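Local coordinates for Alr1585 protein (Nostoc sp., PDB 5C2I), which is a haem-binding DyP-type (dye-decolorizing) peroxidase, probably using hydrogen peroxide to oxidise dyes and related substrates, at residues A[93-99]-A[148-154]. The protein carries 1 engineered substitution. Numbering follows the deposited sequence.
Sequences FANFFLS and IHALVLI
The side chains of F97 and L151 run alongside each other on one face of the sheet, directly across an antiparallel hydrogen-bonded pair in which F97 N reaches L151 O at 2.9 Å. Followed outward, the F97 side chain first passes that same carbonyl with its CB. The first torsion (chi1 -48°) sets CG beside the backbone N and carries the ring along the sheet face: CD2 is 3.5 Å from L151 O and also touches L151 CD2, and CE2 goes on to L153 CB at 4.1 Å, which arrives at the ring edge. F456 and A458 of strand 448-458 also touch F97. Strands 93-98 and 150-156 are the second and third of a ferredoxin-like sheet, order 2-3-1-4, as expected of a dimeric alpha+beta barrel domain; a long connection, nearly half of it helical, stands where this fold commonly has a short β-hairpin turn. On the opposite face, against helix 55-68, F96 places its CD1 edge 3.9 Å from V152 CG2 and its CZ 3.8 Å from A150 CB. A serine at F96 would probably leave V152 CG2 and A150 CB without their aromatic neighbour and open a gap beside F65. At the start of helix 100-105, S99 donates from OG to I148 O at 2.6 Å, while S99 OG also accepts from G102 N as an N-cap. F93 CD1 rests 4.0 Å from L153 CD2, a methyl near the ring plane.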
# COMPACT_ATOMS: atom_id res chain seq x y z
N PHE A 93 -16.19 15.12 -14.41
CA PHE A 93 -16.26 16.56 -14.32
C PHE A 93 -15.83 17.16 -15.66
O PHE A 93 -14.84 16.69 -16.25
CB PHE A 93 -15.33 17.09 -13.21
CG PHE A 93 -15.38 18.57 -13.06
CD1 PHE A 93 -14.60 19.39 -13.88
CD2 PHE A 93 -16.36 19.15 -12.26
CE1 PHE A 93 -14.78 20.76 -13.88
CE2 PHE A 93 -16.48 20.54 -12.19
CZ PHE A 93 -15.68 21.33 -12.99
N ALA A 94 -16.51 18.20 -16.14
CA ALA A 94 -16.05 18.85 -17.39
C ALA A 94 -16.23 20.37 -17.37
O ALA A 94 -17.29 20.89 -16.95
CB ALA A 94 -16.76 18.24 -18.59
N ASN A 95 -15.23 21.06 -17.94
CA ASN A 95 -15.29 22.48 -18.23
C ASN A 95 -15.08 22.67 -19.73
O ASN A 95 -14.45 21.83 -20.41
CB ASN A 95 -14.14 23.26 -17.58
CG ASN A 95 -14.31 23.59 -16.12
OD1 ASN A 95 -13.36 23.43 -15.34
ND2 ASN A 95 -15.47 24.12 -15.73
N PHE A 96 -15.53 23.80 -20.24
CA PHE A 96 -15.22 24.22 -21.60
C PHE A 96 -14.87 25.71 -21.60
O PHE A 96 -15.64 26.54 -21.06
CB PHE A 96 -16.41 23.97 -22.52
CG PHE A 96 -16.18 24.33 -23.96
CD1 PHE A 96 -15.49 23.47 -24.79
CD2 PHE A 96 -16.61 25.54 -24.48
CE1 PHE A 96 -15.21 23.83 -26.10
CE2 PHE A 96 -16.38 25.89 -25.80
CZ PHE A 96 -15.68 25.02 -26.61
N PHE A 97 -13.74 26.05 -22.21
CA PHE A 97 -13.26 27.44 -22.27
C PHE A 97 -13.03 27.90 -23.70
O PHE A 97 -12.60 27.10 -24.55
CB PHE A 97 -11.95 27.58 -21.50
CG PHE A 97 -11.95 26.97 -20.11
CD1 PHE A 97 -12.41 27.66 -19.03
CD2 PHE A 97 -11.45 25.68 -19.90
CE1 PHE A 97 -12.40 27.09 -17.76
CE2 PHE A 97 -11.39 25.13 -18.65
CZ PHE A 97 -11.87 25.82 -17.56
N LEU A 98 -13.28 29.17 -23.97
CA LEU A 98 -13.01 29.80 -25.27
C LEU A 98 -11.96 30.88 -25.14
O LEU A 98 -11.98 31.67 -24.20
CB LEU A 98 -14.28 30.42 -25.87
CG LEU A 98 -15.32 29.41 -26.36
CD1 LEU A 98 -16.66 30.09 -26.56
CD2 LEU A 98 -14.86 28.72 -27.62
N SER A 99 -11.04 30.93 -26.12
CA SER A 99 -10.14 32.07 -26.28
C SER A 99 -10.84 33.17 -27.07
O SER A 99 -11.89 32.94 -27.69
CB SER A 99 -8.87 31.65 -27.03
OG SER A 99 -9.14 31.37 -28.40
N ILE A 148 -4.98 28.83 -30.73
CA ILE A 148 -5.84 28.02 -29.91
C ILE A 148 -7.20 28.69 -29.79
O ILE A 148 -7.28 29.88 -29.46
CB ILE A 148 -5.21 27.80 -28.54
CG1 ILE A 148 -3.92 26.99 -28.71
CG2 ILE A 148 -6.17 27.12 -27.58
CD1 ILE A 148 -3.10 26.90 -27.43
N HIS A 149 -8.25 27.93 -30.06
CA HIS A 149 -9.62 28.42 -29.96
C HIS A 149 -10.32 28.12 -28.66
O HIS A 149 -11.20 28.87 -28.21
CB HIS A 149 -10.45 27.87 -31.13
CG HIS A 149 -10.02 28.38 -32.48
ND1 HIS A 149 -10.32 27.73 -33.65
CD2 HIS A 149 -9.31 29.48 -32.84
CE1 HIS A 149 -9.82 28.40 -34.67
NE2 HIS A 149 -9.21 29.47 -34.21
N ALA A 150 -9.99 26.98 -28.07
CA ALA A 150 -10.73 26.47 -26.94
C ALA A 150 -9.95 25.46 -26.16
O ALA A 150 -8.96 24.88 -26.65
CB ALA A 150 -12.04 25.86 -27.44
N LEU A 151 -10.39 25.24 -24.92
CA LEU A 151 -9.84 24.23 -24.06
C LEU A 151 -11.01 23.40 -23.53
O LEU A 151 -11.94 23.95 -22.91
CB LEU A 151 -9.05 24.86 -22.93
CG LEU A 151 -8.57 23.96 -21.75
CD1 LEU A 151 -7.69 22.79 -22.16
CD2 LEU A 151 -7.88 24.81 -20.69
N VAL A 152 -10.90 22.09 -23.68
CA VAL A 152 -11.79 21.15 -23.01
C VAL A 152 -11.04 20.57 -21.80
O VAL A 152 -9.93 20.06 -21.92
CB VAL A 152 -12.18 20.04 -23.97
CG1 VAL A 152 -13.05 19.01 -23.29
CG2 VAL A 152 -12.91 20.62 -25.16
N LEU A 153 -11.69 20.57 -20.63
CA LEU A 153 -11.09 20.01 -19.41
C LEU A 153 -12.05 18.93 -18.92
O LEU A 153 -13.22 19.20 -18.68
CB LEU A 153 -10.89 21.11 -18.37
CG LEU A 153 -10.27 20.73 -17.01
CD1 LEU A 153 -9.70 22.00 -16.35
CD2 LEU A 153 -11.28 20.06 -16.07
N ILE A 154 -11.54 17.70 -18.78
CA ILE A 154 -12.29 16.58 -18.25
C ILE A 154 -11.52 15.94 -17.10
O ILE A 154 -10.32 15.76 -17.20
CB ILE A 154 -12.53 15.49 -19.32
CG1 ILE A 154 -13.17 16.12 -20.57
CG2 ILE A 154 -13.53 14.44 -18.80
CD1 ILE A 154 -12.16 16.35 -21.63